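Local coordinates for protein C-type lectin domain family 4, member a4 (Mus musculus, PDB 3VYK) that binds N-glycans bearing a bisecting N-acetylglucosamine through a calcium-dependent C-type lectin domain, as a dendritic cell inhibitory receptor of the mouse, at residues F16-S21 and S123-K128. Sequence-based numbering, arbitrary orientation.
Sequences FILNDS and SVCQVK
Phe16 and Cys125 form an antiparallel hydrogen-bonded pair between strands 13-19 and 121-128. Phe16 N gives a nearly straight bond to Cys125 O at 2.9 Å, meeting that carbonyl from above its plane. Cys125 N returns a bond to Phe16 O, also 2.9 Å, in the carbonyl plane. Phe16 O is approached by Val124 CA, a CA-H...O contact of 3.4 Å. At the next hydrogen-bonded pair, Leu18 N binds Ser123 O at 2.9 Å, while the return bond from Ser123 N to Leu18 O is weak at 3.5 Å. That weak bond is the last across the segments; the chain turns a corner at Asp20, where Ser21 OG bonds Asp20 OD1.

Phe16, Leu18, Ser123 and Cys125 share one face. Ser123 OG, set between its own N and carbonyl carbon (chi1 57°), lies 3.4 Å from Leu18 CD1. The same methyl reaches Cys125 SG at 4.3 Å. On the other face Ile17 and Val124 lie side by side. Ile17 CD1 rests against both Val124 methyls, 4.0 Å from CG2, and Tyr61 touches both residues.

Cys125 SG is disulfide-bonded to Cys32, and Phe16 meets the ring of Trp7. The pairing closes the C-type lectin fold by joining an early strand to the C-terminal one. Backbone bonds set the register, the disulfide fixes strand 121-128 to helix 25-34, and apolar contacts line both faces, away from the calcium site.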
ATOM      1  N   PHE A  16      -6.945  -7.788  -1.086  1.00 17.73           N
ATOM      2  CA  PHE A  16      -7.521  -7.675  -2.425  1.00 18.48           C
ATOM      3  C   PHE A  16      -6.612  -6.801  -3.268  1.00 17.95           C
ATOM      4  O   PHE A  16      -6.270  -5.682  -2.866  1.00 18.09           O
ATOM      5  CB  PHE A  16      -8.922  -7.062  -2.368  1.00 19.86           C
ATOM      6  CG  PHE A  16      -9.645  -7.089  -3.687  1.00 21.22           C
ATOM      7  CD1 PHE A  16     -10.280  -8.244  -4.121  1.00 22.24           C
ATOM      8  CD2 PHE A  16      -9.682  -5.957  -4.496  1.00 21.85           C
ATOM      9  CE1 PHE A  16     -10.943  -8.272  -5.342  1.00 23.45           C
ATOM     10  CE2 PHE A  16     -10.343  -5.976  -5.719  1.00 22.97           C
ATOM     11  CZ  PHE A  16     -10.970  -7.137  -6.141  1.00 23.53           C
ATOM     12  N   ILE A  17      -6.224  -7.317  -4.429  1.00 18.46           N
ATOM     13  CA  ILE A  17      -5.352  -6.600  -5.341  0.50 19.26           C
ATOM     14  C   ILE A  17      -6.234  -5.912  -6.369  1.00 20.67           C
ATOM     15  O   ILE A  17      -6.854  -6.573  -7.207  1.00 20.94           O
ATOM     16  CB  ILE A  17      -4.342  -7.545  -6.037  1.00 19.37           C
ATOM     17  CG1 ILE A  17      -3.655  -8.481  -5.025  1.00 20.91           C
ATOM     18  CG2 ILE A  17      -3.363  -6.743  -6.895  1.00 20.18           C
ATOM     19  CD1 ILE A  17      -2.839  -7.793  -3.940  1.00 21.24           C
ATOM     20  N   LEU A  18      -6.310  -4.589  -6.276  1.00 20.81           N
ATOM     21  CA  LEU A  18      -7.199  -3.803  -7.121  1.00 21.93           C
ATOM     22  C   LEU A  18      -6.489  -3.507  -8.439  1.00 21.94           C
ATOM     23  O   LEU A  18      -5.779  -2.501  -8.570  1.00 20.64           O
ATOM     24  CB  LEU A  18      -7.613  -2.519  -6.392  1.00 23.36           C
ATOM     25  CG  LEU A  18      -9.015  -1.965  -6.632  1.00 25.32           C
ATOM     26  CD1 LEU A  18      -9.368  -0.942  -5.566  1.00 25.73           C
ATOM     27  CD2 LEU A  18      -9.126  -1.364  -8.024  1.00 26.41           C
ATOM     28  N   ASN A  19      -6.684  -4.415  -9.397  1.00 22.72           N
ATOM     29  CA  ASN A  19      -6.010  -4.417 -10.693  0.50 22.50           C
ATOM     30  C   ASN A  19      -6.879  -3.905 -11.845  1.00 24.11           C
ATOM     31  O   ASN A  19      -6.349  -3.562 -12.900  1.00 23.97           O
ATOM     32  CB  ASN A  19      -5.572  -5.845 -11.059  0.50 21.84           C
ATOM     33  CG  ASN A  19      -4.259  -6.256 -10.419  0.50 21.32           C
ATOM     34  OD1 ASN A  19      -4.050  -7.437 -10.138  0.50 21.48           O
ATOM     35  ND2 ASN A  19      -3.359  -5.299 -10.214  0.50 20.23           N
ATOM     36  N   ASP A  20      -8.197  -3.879 -11.655  1.00 26.36           N
ATOM     37  CA  ASP A  20      -9.124  -3.681 -12.787  1.00 28.72           C
ATOM     38  C   ASP A  20      -9.250  -2.225 -13.243  1.00 28.99           C
ATOM     39  O   ASP A  20      -9.783  -1.941 -14.323  1.00 29.94           O
ATOM     40  CB  ASP A  20     -10.500  -4.324 -12.514  1.00 30.62           C
ATOM     41  CG  ASP A  20     -11.402  -3.480 -11.609  1.00 32.89           C
ATOM     42  OD1 ASP A  20     -11.022  -2.362 -11.191  1.00 34.70           O
ATOM     43  OD2 ASP A  20     -12.526  -3.948 -11.321  1.00 34.93           O
ATOM     44  N   SER A  21      -8.749  -1.315 -12.413  1.00 27.49           N
ATOM     45  CA  SER A  21      -8.789   0.115 -12.703  1.00 26.43           C
ATOM     46  C   SER A  21      -7.770   0.856 -11.847  1.00 26.14           C
ATOM     47  O   SER A  21      -7.236   0.302 -10.878  1.00 24.16           O
ATOM     48  CB  SER A  21     -10.194   0.678 -12.456  1.00 28.03           C
ATOM     49  OG  SER A  21     -10.637   0.397 -11.141  1.00 28.63           O
ATOM     50  N   SER A 123      -4.018  -0.494  -6.372  1.00 15.42           N
ATOM     51  CA  SER A 123      -3.961  -0.417  -4.913  1.00 15.44           C
ATOM     52  C   SER A 123      -4.162  -1.795  -4.314  1.00 14.83           C
ATOM     53  O   SER A 123      -4.511  -2.744  -5.027  1.00 14.75           O
ATOM     54  CB  SER A 123      -5.000   0.582  -4.373  1.00 16.67           C
ATOM     55  OG  SER A 123      -6.315   0.248  -4.778  1.00 18.29           O
ATOM     56  N   VAL A 124      -3.906  -1.900  -3.011  1.00 14.54           N
ATOM     57  CA  VAL A 124      -4.157  -3.131  -2.253  1.00 14.85           C
ATOM     58  C   VAL A 124      -5.045  -2.816  -1.051  1.00 14.52           C
ATOM     59  O   VAL A 124      -4.724  -1.925  -0.259  1.00 14.74           O
ATOM     60  CB  VAL A 124      -2.839  -3.775  -1.763  1.00 14.58           C
ATOM     61  CG1 VAL A 124      -3.132  -5.067  -0.998  1.00 15.61           C
ATOM     62  CG2 VAL A 124      -1.909  -4.068  -2.933  1.00 15.50           C
ATOM     63  N   CYS A 125      -6.168  -3.528  -0.931  1.00 14.89           N
ATOM     64  CA  CYS A 125      -7.076  -3.386   0.205  0.50 14.83           C
ATOM     65  C   CYS A 125      -6.858  -4.516   1.179  1.00 15.84           C
ATOM     66  O   CYS A 125      -6.404  -5.599   0.805  1.00 16.26           O
ATOM     67  CB  CYS A 125      -8.546  -3.422  -0.223  0.50 14.60           C
ATOM     68  SG  CYS A 125      -9.034  -2.211  -1.466  0.50 14.36           S
ATOM     69  N   GLN A 126      -7.207  -4.248   2.428  1.00 16.61           N
ATOM     70  CA  GLN A 126      -6.995  -5.197   3.502  1.00 17.29           C
ATOM     71  C   GLN A 126      -8.143  -5.138   4.493  1.00 17.55           C
ATOM     72  O   GLN A 126      -8.645  -4.064   4.808  1.00 18.01           O
ATOM     73  CB  GLN A 126      -5.675  -4.868   4.176  1.00 18.46           C
ATOM     74  CG  GLN A 126      -5.411  -5.594   5.474  1.00 20.10           C
ATOM     75  CD  GLN A 126      -4.183  -5.054   6.147  1.00 22.08           C
ATOM     76  OE1 GLN A 126      -3.970  -3.855   6.177  1.00 21.13           O
ATOM     77  NE2 GLN A 126      -3.359  -5.946   6.688  1.00 23.35           N
ATOM     78  N   VAL A 127      -8.556  -6.308   4.980  1.00 16.95           N
ATOM     79  CA  VAL A 127      -9.574  -6.388   6.021  0.50 17.61           C
ATOM     80  C   VAL A 127      -9.252  -7.566   6.937  1.00 18.09           C
ATOM     81  O   VAL A 127      -8.683  -8.556   6.489  1.00 18.60           O
ATOM     82  CB  VAL A 127     -10.996  -6.513   5.409  1.00 18.12           C
ATOM     83  CG1 VAL A 127     -11.161  -7.809   4.621  1.00 19.30           C
ATOM     84  CG2 VAL A 127     -12.069  -6.378   6.488  1.00 19.22           C
ATOM     85  N   LYS A 128      -9.587  -7.449   8.218  1.00 18.33           N
ATOM     86  CA  LYS A 128      -9.448  -8.583   9.128  0.50 19.21           C
ATOM     87  C   LYS A 128     -10.411  -9.696   8.711  1.00 20.48           C
ATOM     88  O   LYS A 128     -11.534  -9.430   8.287  1.00 20.74           O
ATOM     89  CB  LYS A 128      -9.708  -8.153  10.578  1.00 20.24           C
ATOM     90  CG  LYS A 128      -9.471  -9.262  11.588  1.00 22.02           C
ATOM     91  CD  LYS A 128      -9.856  -8.858  12.999  1.00 23.33           C
ATOM     92  CE  LYS A 128      -9.648 -10.031  13.950  1.00 24.95           C
ATOM     93  NZ  LYS A 128     -10.127  -9.721  15.324  1.00 26.33           N
TER